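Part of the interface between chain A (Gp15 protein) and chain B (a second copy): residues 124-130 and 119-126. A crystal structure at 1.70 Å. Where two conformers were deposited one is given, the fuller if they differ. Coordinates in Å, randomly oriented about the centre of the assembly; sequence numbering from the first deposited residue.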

ATOM      1  N   TYR A 124      14.151   7.612 -20.112  1.00 25.76           N
ATOM      2  CA  TYR A 124      14.554   6.350 -19.499  1.00 27.69           C
ATOM      3  C   TYR A 124      15.715   5.706 -20.225  1.00 28.04           C
ATOM      4  O   TYR A 124      15.718   5.642 -21.468  1.00 27.85           O
ATOM      5  CB  TYR A 124      13.375   5.370 -19.528  1.00 24.90           C
ATOM      6  CG  TYR A 124      12.220   5.770 -18.649  1.00 27.24           C
ATOM      7  CD1 TYR A 124      11.211   6.605 -19.117  1.00 25.54           C
ATOM      8  CD2 TYR A 124      12.173   5.348 -17.298  1.00 28.38           C
ATOM      9  CE1 TYR A 124      10.146   6.954 -18.301  1.00 25.65           C
ATOM     10  CE2 TYR A 124      11.119   5.723 -16.476  1.00 25.33           C
ATOM     11  CZ  TYR A 124      10.121   6.514 -16.974  1.00 27.73           C
ATOM     12  OH  TYR A 124       9.060   6.913 -16.180  1.00 27.34           O
ATOM     13  N   SER A 125      16.650   5.178 -19.440  1.00 27.53           N
ATOM     14  CA  SER A 125      17.719   4.303 -19.946  1.00 28.01           C
ATOM     15  C   SER A 125      17.196   2.867 -20.005  1.00 30.81           C
ATOM     16  O   SER A 125      16.624   2.373 -19.035  1.00 31.40           O
ATOM     17  CB  SER A 125      18.925   4.368 -19.024  1.00 30.38           C
ATOM     18  OG  SER A 125      19.896   3.405 -19.482  1.00 39.15           O
ATOM     19  N   ALA A 126      17.354   2.199 -21.145  1.00 29.11           N
ATOM     20  CA  ALA A 126      16.823   0.839 -21.318  1.00 26.25           C
ATOM     21  C   ALA A 126      17.942  -0.058 -21.862  1.00 27.70           C
ATOM     22  O   ALA A 126      18.855   0.373 -22.626  1.00 28.77           O
ATOM     23  CB  ALA A 126      15.658   0.796 -22.263  1.00 27.84           C
ATOM     24  N   ALA A 127      17.900  -1.325 -21.481  1.00 26.42           N
ATOM     25  CA  ALA A 127      18.812  -2.271 -22.090  1.00 26.95           C
ATOM     26  C   ALA A 127      18.312  -2.720 -23.458  1.00 28.25           C
ATOM     27  O   ALA A 127      17.117  -2.856 -23.697  1.00 29.26           O
ATOM     28  CB  ALA A 127      19.009  -3.522 -21.189  1.00 29.00           C
ATOM     29  N   GLN A 128      19.258  -3.039 -24.344  1.00 27.51           N
ATOM     30  CA  GLN A 128      18.939  -3.842 -25.509  1.00 27.97           C
ATOM     31  C   GLN A 128      19.364  -5.285 -25.219  1.00 28.75           C
ATOM     32  O   GLN A 128      20.143  -5.570 -24.294  1.00 32.42           O
ATOM     33  CB  GLN A 128      19.633  -3.319 -26.782  1.00 31.43           C
ATOM     34  CG  GLN A 128      19.211  -1.924 -27.149  1.00 30.35           C
ATOM     35  CD  GLN A 128      19.634  -1.579 -28.636  1.00 28.79           C
ATOM     36  OE1 GLN A 128      20.799  -1.197 -28.873  1.00 30.75           O
ATOM     37  NE2 GLN A 128      18.738  -1.775 -29.545  1.00 29.22           N
ATOM     38  N   GLN A 129      18.835  -6.174 -26.033  1.00 32.12           N
ATOM     39  CA  GLN A 129      19.040  -7.613 -25.886  1.00 32.85           C
ATOM     40  C   GLN A 129      20.372  -8.048 -26.475  1.00 32.78           C
ATOM     41  O   GLN A 129      20.447  -8.672 -27.529  1.00 38.65           O
ATOM     42  CB  GLN A 129      17.853  -8.274 -26.526  1.00 30.46           C
ATOM     43  CG  GLN A 129      17.824  -9.851 -26.352  1.00 33.90           C
ATOM     44  CD  GLN A 129      16.655 -10.494 -27.005  1.00 34.40           C
ATOM     45  OE1 GLN A 129      15.553  -9.985 -27.031  1.00 33.75           O
ATOM     46  NE2 GLN A 129      16.925 -11.627 -27.670  1.00 37.87           N
ATOM     47  N   SER A 130      21.450  -7.691 -25.777  1.00 33.23           N
ATOM     48  CA  SER A 130      22.779  -7.838 -26.332  1.00 35.18           C
ATOM     49  C   SER A 130      23.860  -7.941 -25.284  1.00 39.25           C
ATOM     50  O   SER A 130      23.806  -7.306 -24.228  1.00 37.36           O
ATOM     51  CB  SER A 130      23.097  -6.651 -27.285  1.00 37.57           C
ATOM     52  OG  SER A 130      24.488  -6.620 -27.648  1.00 36.14           O
TER
ATOM     53  N   SER B 119       7.591 -14.469 -19.455  1.00 41.28           N
ATOM     54  CA  SER B 119       7.785 -15.719 -20.222  1.00 39.80           C
ATOM     55  C   SER B 119       9.197 -15.861 -20.754  1.00 41.19           C
ATOM     56  O   SER B 119       9.554 -16.913 -21.260  1.00 41.74           O
ATOM     57  CB  SER B 119       6.765 -15.788 -21.391  1.00 44.03           C
ATOM     58  OG  SER B 119       6.759 -14.593 -22.139  1.00 56.69           O
ATOM     59  N   TRP B 120      10.022 -14.822 -20.665  1.00 34.23           N
ATOM     60  CA  TRP B 120      11.406 -14.868 -21.042  1.00 33.95           C
ATOM     61  C   TRP B 120      12.118 -13.821 -20.189  1.00 34.31           C
ATOM     62  O   TRP B 120      11.520 -13.227 -19.295  1.00 41.10           O
ATOM     63  CB  TRP B 120      11.526 -14.628 -22.567  1.00 43.31           C
ATOM     64  CG  TRP B 120      12.827 -15.074 -23.139  1.00 44.54           C
ATOM     65  CD1 TRP B 120      13.235 -16.365 -23.357  1.00 43.40           C
ATOM     66  CD2 TRP B 120      13.911 -14.228 -23.590  1.00 41.55           C
ATOM     67  NE1 TRP B 120      14.501 -16.368 -23.912  1.00 43.63           N
ATOM     68  CE2 TRP B 120      14.931 -15.072 -24.066  1.00 41.35           C
ATOM     69  CE3 TRP B 120      14.094 -12.839 -23.660  1.00 39.53           C
ATOM     70  CZ2 TRP B 120      16.126 -14.583 -24.567  1.00 40.36           C
ATOM     71  CZ3 TRP B 120      15.291 -12.363 -24.137  1.00 37.24           C
ATOM     72  CH2 TRP B 120      16.289 -13.222 -24.607  1.00 41.33           C
ATOM     73  N   ASN B 121      13.381 -13.599 -20.467  1.00 31.62           N
ATOM     74  CA  ASN B 121      14.167 -12.675 -19.696  1.00 32.44           C
ATOM     75  C   ASN B 121      13.554 -11.276 -19.714  1.00 35.45           C
ATOM     76  O   ASN B 121      12.937 -10.853 -20.695  1.00 33.29           O
ATOM     77  CB  ASN B 121      15.588 -12.597 -20.238  1.00 35.88           C
ATOM     78  CG  ASN B 121      16.328 -13.908 -20.096  1.00 41.00           C
ATOM     79  OD1 ASN B 121      16.633 -14.336 -18.993  1.00 36.26           O
ATOM     80  ND2 ASN B 121      16.568 -14.548 -21.215  1.00 42.61           N
ATOM     81  N   LYS B 122      13.753 -10.555 -18.623  1.00 32.01           N
ATOM     82  CA  LYS B 122      13.485  -9.109 -18.559  1.00 32.40           C
ATOM     83  C   LYS B 122      14.813  -8.381 -18.606  1.00 28.53           C
ATOM     84  O   LYS B 122      15.825  -8.847 -18.073  1.00 30.42           O
ATOM     85  CB  LYS B 122      12.678  -8.766 -17.315  1.00 30.98           C
ATOM     86  CG  LYS B 122      11.274  -9.425 -17.367  1.00 27.64           C
ATOM     87  CD  LYS B 122      10.531  -9.315 -16.059  1.00 30.52           C
ATOM     88  CE  LYS B 122      10.128  -7.892 -15.658  1.00 29.98           C
ATOM     89  NZ  LYS B 122       9.065  -7.377 -16.597  1.00 33.69           N
ATOM     90  N   LEU B 123      14.842  -7.228 -19.301  1.00 27.70           N
ATOM     91  CA  LEU B 123      16.097  -6.560 -19.618  1.00 28.36           C
ATOM     92  C   LEU B 123      16.218  -5.246 -18.843  1.00 26.32           C
ATOM     93  O   LEU B 123      15.293  -4.419 -18.877  1.00 30.37           O
ATOM     94  CB  LEU B 123      16.148  -6.244 -21.126  1.00 30.24           C
ATOM     95  CG  LEU B 123      15.767  -7.356 -22.086  1.00 34.77           C
ATOM     96  CD1 LEU B 123      16.143  -6.918 -23.524  1.00 30.48           C
ATOM     97  CD2 LEU B 123      16.434  -8.671 -21.754  1.00 35.06           C
ATOM     98  N   TYR B 124      17.345  -5.044 -18.171  1.00 26.39           N
ATOM     99  CA  TYR B 124      17.641  -3.866 -17.374  1.00 27.64           C
ATOM    100  C   TYR B 124      18.987  -3.246 -17.751  1.00 28.34           C
ATOM    101  O   TYR B 124      19.995  -3.942 -17.885  1.00 26.30           O
ATOM    102  CB  TYR B 124      17.631  -4.250 -15.848  1.00 26.83           C
ATOM    103  CG  TYR B 124      16.274  -4.671 -15.397  1.00 25.87           C
ATOM    104  CD1 TYR B 124      15.327  -3.719 -15.030  1.00 26.24           C
ATOM    105  CD2 TYR B 124      15.875  -6.021 -15.453  1.00 27.72           C
ATOM    106  CE1 TYR B 124      14.066  -4.072 -14.736  1.00 25.90           C
ATOM    107  CE2 TYR B 124      14.618  -6.370 -15.158  1.00 28.66           C
ATOM    108  CZ  TYR B 124      13.725  -5.452 -14.762  1.00 30.76           C
ATOM    109  OH  TYR B 124      12.463  -5.857 -14.465  1.00 35.06           O
ATOM    110  N   SER B 125      19.026  -1.932 -17.905  1.00 26.93           N
ATOM    111  CA  SER B 125      20.293  -1.236 -18.031  0.50 27.04           C
ATOM    112  C   SER B 125      20.781  -0.818 -16.648  1.00 31.39           C
ATOM    113  O   SER B 125      20.007  -0.290 -15.835  1.00 32.62           O
ATOM    114  CB  SER B 125      20.159  -0.001 -18.932  0.50 28.78           C
ATOM    115  OG  SER B 125      21.207   0.865 -18.590  0.50 31.68           O
ATOM    116  N   ALA B 126      22.041  -1.080 -16.365  1.00 26.38           N
ATOM    117  CA  ALA B 126      22.612  -0.794 -15.051  1.00 28.25           C
ATOM    118  C   ALA B 126      23.846   0.080 -15.171  1.00 30.89           C
ATOM    119  O   ALA B 126      24.651  -0.073 -16.109  1.00 29.55           O
ATOM    120  CB  ALA B 126      22.967  -2.113 -14.307  1.00 31.80           C
TER
HETATM  121  O   HOH W   1      16.592  -0.369 -17.429  1.00 34.27           O
HETATM  122  O   HOH W   2      18.180   2.117 -16.354  1.00 40.98           O
HETATM  123  O   HOH W   3      15.566  -1.881 -19.731  1.00 30.22           O

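Water, rather than direct pairing, joins the backbones of the two strands in this contact. The strands approach to 4.5 Å between their axes, with an angle of 124° between their N-to-C directions, yet no clear direct hydrogen bond links one stretch to the other. Instead, ordered waters bridge peptide groups across the gap. Water 1 accepts from Ser125(B) N (2.9 Å from its O) and donates to Ser125(A) O (3.2 Å from its O). Water 3 repeats the arrangement with the chains exchanged: it accepts from Ala127(A) N, its O lying 3.0 Å away, and donates to Leu123(B) O, its O at 2.7 Å. Each of these two waters therefore joins a backbone donor of one chain to a backbone acceptor of the other. The O of water 2 lies 3.1 Å from both Ser125(A) O and Ser125(B) O, two carbonyl acceptors.

Where the CA atoms come nearest, the side chains between the strands are small. The CA atoms of Ala127(A) and Ser125(B) are only 4.4 Å apart. Ala127(A) directs its methyl toward chain B, and this CB packs directly on the main chain there, 3.4 Å from Tyr124(B) C and 3.6 Å from Ser125(B) N. Ser125(B) in turn points toward chain A and sets its CB 3.7 Å from Ala126(A) C. The side chain of Ala126(A), by contrast, points away, as does that of Tyr124(B), so both residues meet the partner chiefly through backbone atoms. The two copies of Ser125 face each other with t rotamers, and in the conformer given for Ser125(B), Ser125(A) OG stands 3.0 Å from Ser125(B) OG; both hydroxyls also have hydrogen-bonding partners elsewhere in the structure.

Beyond this close point, packing becomes more apolar. Leu123(B), with the largest covered area of any residue in the two stretches, contacts three successive residues of chain A. Its CB lies 3.9 Å from Ala127(A) CB, while its CD1 reaches Gln128(A) C at 4.0 Å and Gln129(A) CB at 3.7 Å. The side chain of Gln128(A) points away, leaving its backbone to meet the leucine.

Gln129(A) extends the contact to the indole. With chi1 and chi2 both t, its aliphatic chain is stretched out, and the amide NE2 comes within 3.5 Å of Trp120(B) CH2. The approach to the ring is oblique, and CH2 belongs to the six-membered part of the indole.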